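Phosphoribosyl-glycinamide (GAR) synthetase (Cryptococcus neoformans var. grubii serotype A, PDB 7LVO) catalyses the ATP-dependent joining of phosphoribosylamine and glycine, the second step of de novo purine synthesis, as the N-terminal half of a bifunctional GAR/AIR synthetase. Local coordinates at residues Q170-K181 and D207-M218. Sequence-based numbering, arbitrary orientation.
Sequences QYEDAVAYIKSK and DEEAFAALKSVM
Helices 171-179 and 207-218 pack antiparallel, their axes 10.2 Å apart at 165°, so that Y171 lies opposite M218, V175 opposite F211 and I178 opposite D207. Knobs-into-holes packing fills the middle: I178 sits among D207, A210, F211 and L214, while L214 enters the hole made by Y171, A174, V175 and I178. These two knobs meet tip to tip, I178 CD1 lying 3.2 Å from L214 CD1, a tight fit for two methyl groups. The other branch of I178 serves a different neighbour, with CG2 3.6 Å from F211 CE1, whereas V175 CG1 approaches CD1 of the same ring at 4.0 Å. At the M218 end, a first torsion of 168° swings the Y171 ring away from its backbone N and across to the second helix. M218 SD meets the edge of this ring in a Met-aromatic contact, 5.4 Å from its centroid, and V175 CG2, from the tyrosine's own helix, lies over one face near the rim. Farther out, the aliphatic part of K215 borders the tyrosine hydroxyl, with CE 3.5 Å from Y171 OH. The opposite end closes with a salt bridge: K181, its chain bent twice, puts NZ 2.5 Å from D207 OD2, a short contact nearly in line with the C-O bond. Beneath, A174 touches F166, L214 I190 and M218 V230, placing the helix pair against one antiparallel sheet, consistent with the smaller of the two ATP-grasp subdomains between which relatives hold ATP.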
loop_
_atom_site.group_PDB
_atom_site.type_symbol
_atom_site.label_atom_id
_atom_site.label_comp_id
_atom_site.label_asym_id
_atom_site.label_seq_id
_atom_site.Cartn_x
_atom_site.Cartn_y
_atom_site.Cartn_z
ATOM N N GLN A 170 10.050 -27.872 -9.596
ATOM C CA GLN A 170 9.745 -28.760 -8.480
ATOM C C GLN A 170 8.250 -29.023 -8.334
ATOM O O GLN A 170 7.758 -29.186 -7.208
ATOM C CB GLN A 170 10.317 -28.180 -7.187
ATOM C CG GLN A 170 11.832 -28.048 -7.188
ATOM C CD GLN A 170 12.362 -27.332 -5.961
ATOM O OE1 GLN A 170 11.678 -26.495 -5.374
ATOM N NE2 GLN A 170 13.585 -27.664 -5.564
ATOM N N TYR A 171 7.514 -29.073 -9.448
ATOM C CA TYR A 171 6.083 -29.343 -9.380
ATOM C C TYR A 171 5.793 -30.695 -8.742
ATOM O O TYR A 171 4.767 -30.856 -8.073
ATOM C CB TYR A 171 5.475 -29.273 -10.781
ATOM C CG TYR A 171 4.064 -29.804 -10.872
ATOM C CD1 TYR A 171 2.990 -29.063 -10.396
ATOM C CD2 TYR A 171 3.804 -31.043 -11.443
ATOM C CE1 TYR A 171 1.696 -29.545 -10.478
ATOM C CE2 TYR A 171 2.514 -31.533 -11.531
ATOM C CZ TYR A 171 1.465 -30.781 -11.047
ATOM O OH TYR A 171 0.180 -31.270 -11.133
ATOM N N GLU A 172 6.683 -31.673 -8.933
ATOM C CA GLU A 172 6.488 -32.976 -8.305
ATOM C C GLU A 172 6.566 -32.870 -6.785
ATOM O O GLU A 172 5.767 -33.482 -6.068
ATOM C CB GLU A 172 7.528 -33.968 -8.828
ATOM C CG GLU A 172 7.375 -34.325 -10.299
ATOM C CD GLU A 172 6.206 -35.255 -10.557
ATOM O OE1 GLU A 172 5.498 -35.612 -9.590
ATOM O OE2 GLU A 172 5.993 -35.634 -11.729
ATOM N N ASP A 173 7.525 -32.096 -6.276
ATOM C CA ASP A 173 7.665 -31.950 -4.832
ATOM C C ASP A 173 6.505 -31.159 -4.245
ATOM O O ASP A 173 6.036 -31.465 -3.140
ATOM C CB ASP A 173 8.995 -31.273 -4.504
ATOM C CG ASP A 173 10.191 -32.086 -4.958
ATOM O OD1 ASP A 173 10.175 -33.321 -4.780
ATOM O OD2 ASP A 173 11.146 -31.489 -5.495
ATOM N N ALA A 174 6.027 -30.141 -4.962
ATOM C CA ALA A 174 4.909 -29.350 -4.462
ATOM C C ALA A 174 3.669 -30.214 -4.270
ATOM O O ALA A 174 2.889 -29.999 -3.332
ATOM C CB ALA A 174 4.615 -28.192 -5.415
ATOM N N VAL A 175 3.472 -31.199 -5.147
ATOM C CA VAL A 175 2.331 -32.098 -5.007
ATOM C C VAL A 175 2.531 -33.023 -3.813
ATOM O O VAL A 175 1.621 -33.216 -2.994
ATOM C CB VAL A 175 2.113 -32.895 -6.306
ATOM C CG1 VAL A 175 1.066 -33.979 -6.099
ATOM C CG2 VAL A 175 1.704 -31.961 -7.441
ATOM N N ALA A 176 3.722 -33.616 -3.699
ATOM C CA ALA A 176 3.999 -34.497 -2.571
ATOM C C ALA A 176 3.875 -33.763 -1.243
ATOM O O ALA A 176 3.456 -34.355 -0.243
ATOM C CB ALA A 176 5.395 -35.102 -2.710
ATOM N N TYR A 177 4.236 -32.479 -1.212
ATOM C CA TYR A 177 4.152 -31.717 0.030
ATOM C C TYR A 177 2.707 -31.586 0.494
ATOM O O TYR A 177 2.416 -31.715 1.689
ATOM C CB TYR A 177 4.792 -30.342 -0.165
ATOM C CG TYR A 177 4.781 -29.468 1.069
ATOM C CD1 TYR A 177 5.544 -29.793 2.181
ATOM C CD2 TYR A 177 4.014 -28.313 1.118
ATOM C CE1 TYR A 177 5.538 -28.998 3.306
ATOM C CE2 TYR A 177 4.005 -27.508 2.240
ATOM C CZ TYR A 177 4.771 -27.854 3.331
ATOM O OH TYR A 177 4.764 -27.054 4.453
ATOM N N ILE A 178 1.787 -31.327 -0.436
ATOM C CA ILE A 178 0.374 -31.253 -0.075
ATOM C C ILE A 178 -0.151 -32.637 0.282
ATOM O O ILE A 178 -0.969 -32.790 1.195
ATOM C CB ILE A 178 -0.437 -30.616 -1.221
ATOM C CG1 ILE A 178 0.048 -29.188 -1.474
ATOM C CG2 ILE A 178 -1.924 -30.635 -0.902
ATOM C CD1 ILE A 178 -0.589 -28.521 -2.676
ATOM N N LYS A 179 0.315 -33.668 -0.427
ATOM C CA LYS A 179 -0.141 -35.028 -0.169
ATOM C C LYS A 179 0.195 -35.496 1.242
ATOM O O LYS A 179 -0.463 -36.410 1.749
ATOM C CB LYS A 179 0.475 -35.977 -1.199
ATOM C CG LYS A 179 0.032 -37.426 -1.084
ATOM C CD LYS A 179 0.718 -38.287 -2.141
ATOM C CE LYS A 179 0.417 -39.766 -1.946
ATOM N NZ LYS A 179 1.104 -40.606 -2.968
ATOM N N SER A 180 1.190 -34.890 1.886
ATOM C CA SER A 180 1.609 -35.288 3.221
ATOM C C SER A 180 0.866 -34.553 4.331
ATOM O O SER A 180 1.151 -34.797 5.507
ATOM C CB SER A 180 3.116 -35.063 3.386
ATOM O OG SER A 180 3.451 -33.695 3.247
ATOM N N LYS A 181 -0.073 -33.666 3.993
ATOM C CA LYS A 181 -0.852 -32.945 4.991
ATOM C C LYS A 181 0.070 -32.300 6.019
ATOM O O LYS A 181 0.176 -32.789 7.150
ATOM C CB LYS A 181 -1.837 -33.889 5.684
ATOM C CG LYS A 181 -2.860 -34.531 4.760
ATOM C CD LYS A 181 -3.837 -33.503 4.207
ATOM C CE LYS A 181 -5.013 -34.176 3.507
ATOM N NZ LYS A 181 -4.580 -35.022 2.358
ATOM N N ASP A 207 -7.808 -30.301 -0.847
ATOM C CA ASP A 207 -6.574 -30.688 -1.526
ATOM C C ASP A 207 -6.752 -30.688 -3.037
ATOM O O ASP A 207 -5.855 -30.264 -3.774
ATOM C CB ASP A 207 -6.110 -32.059 -1.039
ATOM C CG ASP A 207 -5.603 -32.029 0.391
ATOM O OD1 ASP A 207 -5.811 -31.005 1.077
ATOM O OD2 ASP A 207 -4.993 -33.028 0.829
ATOM N N GLU A 208 -7.909 -31.153 -3.519
ATOM C CA GLU A 208 -8.151 -31.207 -4.957
ATOM C C GLU A 208 -7.917 -29.850 -5.606
ATOM O O GLU A 208 -7.257 -29.750 -6.648
ATOM C CB GLU A 208 -9.574 -31.699 -5.230
ATOM C CG GLU A 208 -9.818 -33.134 -4.805
ATOM C CD GLU A 208 -8.850 -34.103 -5.460
ATOM O OE1 GLU A 208 -8.198 -33.715 -6.453
ATOM O OE2 GLU A 208 -8.736 -35.252 -4.978
ATOM N N GLU A 209 -8.449 -28.788 -4.999
ATOM C CA GLU A 209 -8.232 -27.450 -5.534
ATOM C C GLU A 209 -6.785 -27.004 -5.390
ATOM O O GLU A 209 -6.340 -26.136 -6.151
ATOM C CB GLU A 209 -9.161 -26.451 -4.842
ATOM C CG GLU A 209 -10.630 -26.840 -4.892
ATOM C CD GLU A 209 -11.533 -25.780 -4.300
ATOM O OE1 GLU A 209 -11.069 -24.630 -4.132
ATOM O OE2 GLU A 209 -12.703 -26.100 -3.998
ATOM N N ALA A 210 -6.044 -27.575 -4.437
ATOM C CA ALA A 210 -4.639 -27.217 -4.275
ATOM C C ALA A 210 -3.792 -27.794 -5.403
ATOM O O ALA A 210 -2.944 -27.100 -5.975
ATOM C CB ALA A 210 -4.130 -27.692 -2.915
ATOM N N PHE A 211 -4.009 -29.069 -5.736
ATOM C CA PHE A 211 -3.276 -29.670 -6.846
ATOM C C PHE A 211 -3.579 -28.951 -8.156
ATOM O O PHE A 211 -2.682 -28.738 -8.982
ATOM C CB PHE A 211 -3.615 -31.157 -6.957
ATOM C CG PHE A 211 -3.484 -31.905 -5.661
ATOM C CD1 PHE A 211 -2.252 -32.043 -5.044
ATOM C CD2 PHE A 211 -4.594 -32.483 -5.066
ATOM C CE1 PHE A 211 -2.130 -32.734 -3.851
ATOM C CE2 PHE A 211 -4.479 -33.175 -3.873
ATOM C CZ PHE A 211 -3.245 -33.300 -3.266
ATOM N N ALA A 212 -4.838 -28.569 -8.366
ATOM C CA ALA A 212 -5.180 -27.795 -9.554
ATOM C C ALA A 212 -4.535 -26.416 -9.513
ATOM O O ALA A 212 -4.040 -25.923 -10.536
ATOM C CB ALA A 212 -6.697 -27.676 -9.685
ATOM N N ALA A 213 -4.528 -25.778 -8.339
ATOM C CA ALA A 213 -3.908 -24.467 -8.206
ATOM C C ALA A 213 -2.399 -24.517 -8.405
ATOM O O ALA A 213 -1.802 -23.499 -8.769
ATOM C CB ALA A 213 -4.235 -23.866 -6.837
ATOM N N LEU A 214 -1.771 -25.672 -8.178
ATOM C CA LEU A 214 -0.336 -25.791 -8.414
ATOM C C LEU A 214 -0.022 -25.918 -9.900
ATOM O O LEU A 214 0.973 -25.361 -10.377
ATOM C CB LEU A 214 0.233 -26.988 -7.650
ATOM C CG LEU A 214 0.273 -26.872 -6.125
ATOM C CD1 LEU A 214 0.895 -28.120 -5.514
ATOM C CD2 LEU A 214 1.037 -25.626 -5.703
ATOM N N LYS A 215 -0.854 -26.650 -10.646
ATOM C CA LYS A 215 -0.629 -26.783 -12.082
ATOM C C LYS A 215 -0.954 -25.493 -12.823
ATOM O O LYS A 215 -0.355 -25.213 -13.868
ATOM C CB LYS A 215 -1.455 -27.940 -12.643
ATOM C CG LYS A 215 -1.448 -28.026 -14.163
ATOM C CD LYS A 215 -2.094 -29.310 -14.655
ATOM C CE LYS A 215 -1.278 -30.528 -14.253
ATOM N NZ LYS A 215 -1.877 -31.794 -14.758
ATOM N N SER A 216 -1.892 -24.698 -12.304
ATOM C CA SER A 216 -2.247 -23.445 -12.957
ATOM C C SER A 216 -1.169 -22.381 -12.790
ATOM O O SER A 216 -1.142 -21.420 -13.566
ATOM C CB SER A 216 -3.575 -22.925 -12.406
ATOM O OG SER A 216 -3.511 -22.745 -11.000
ATOM N N VAL A 217 -0.286 -22.530 -11.802
ATOM C CA VAL A 217 0.769 -21.560 -11.562
ATOM C C VAL A 217 2.144 -22.079 -11.959
ATOM O O VAL A 217 2.997 -21.281 -12.368
ATOM C CB VAL A 217 0.763 -21.117 -10.083
ATOM C CG1 VAL A 217 1.853 -20.090 -9.829
ATOM C CG2 VAL A 217 -0.603 -20.571 -9.693
ATOM N N MET A 218 2.386 -23.384 -11.863
ATOM C CA MET A 218 3.688 -23.965 -12.161
ATOM C C MET A 218 3.756 -24.593 -13.546
ATOM O O MET A 218 4.798 -24.511 -14.203
ATOM C CB MET A 218 4.042 -25.022 -11.108
ATOM C CG MET A 218 3.950 -24.519 -9.675
ATOM S SD MET A 218 4.361 -25.772 -8.445
ATOM C CE MET A 218 6.118 -25.967 -8.725
#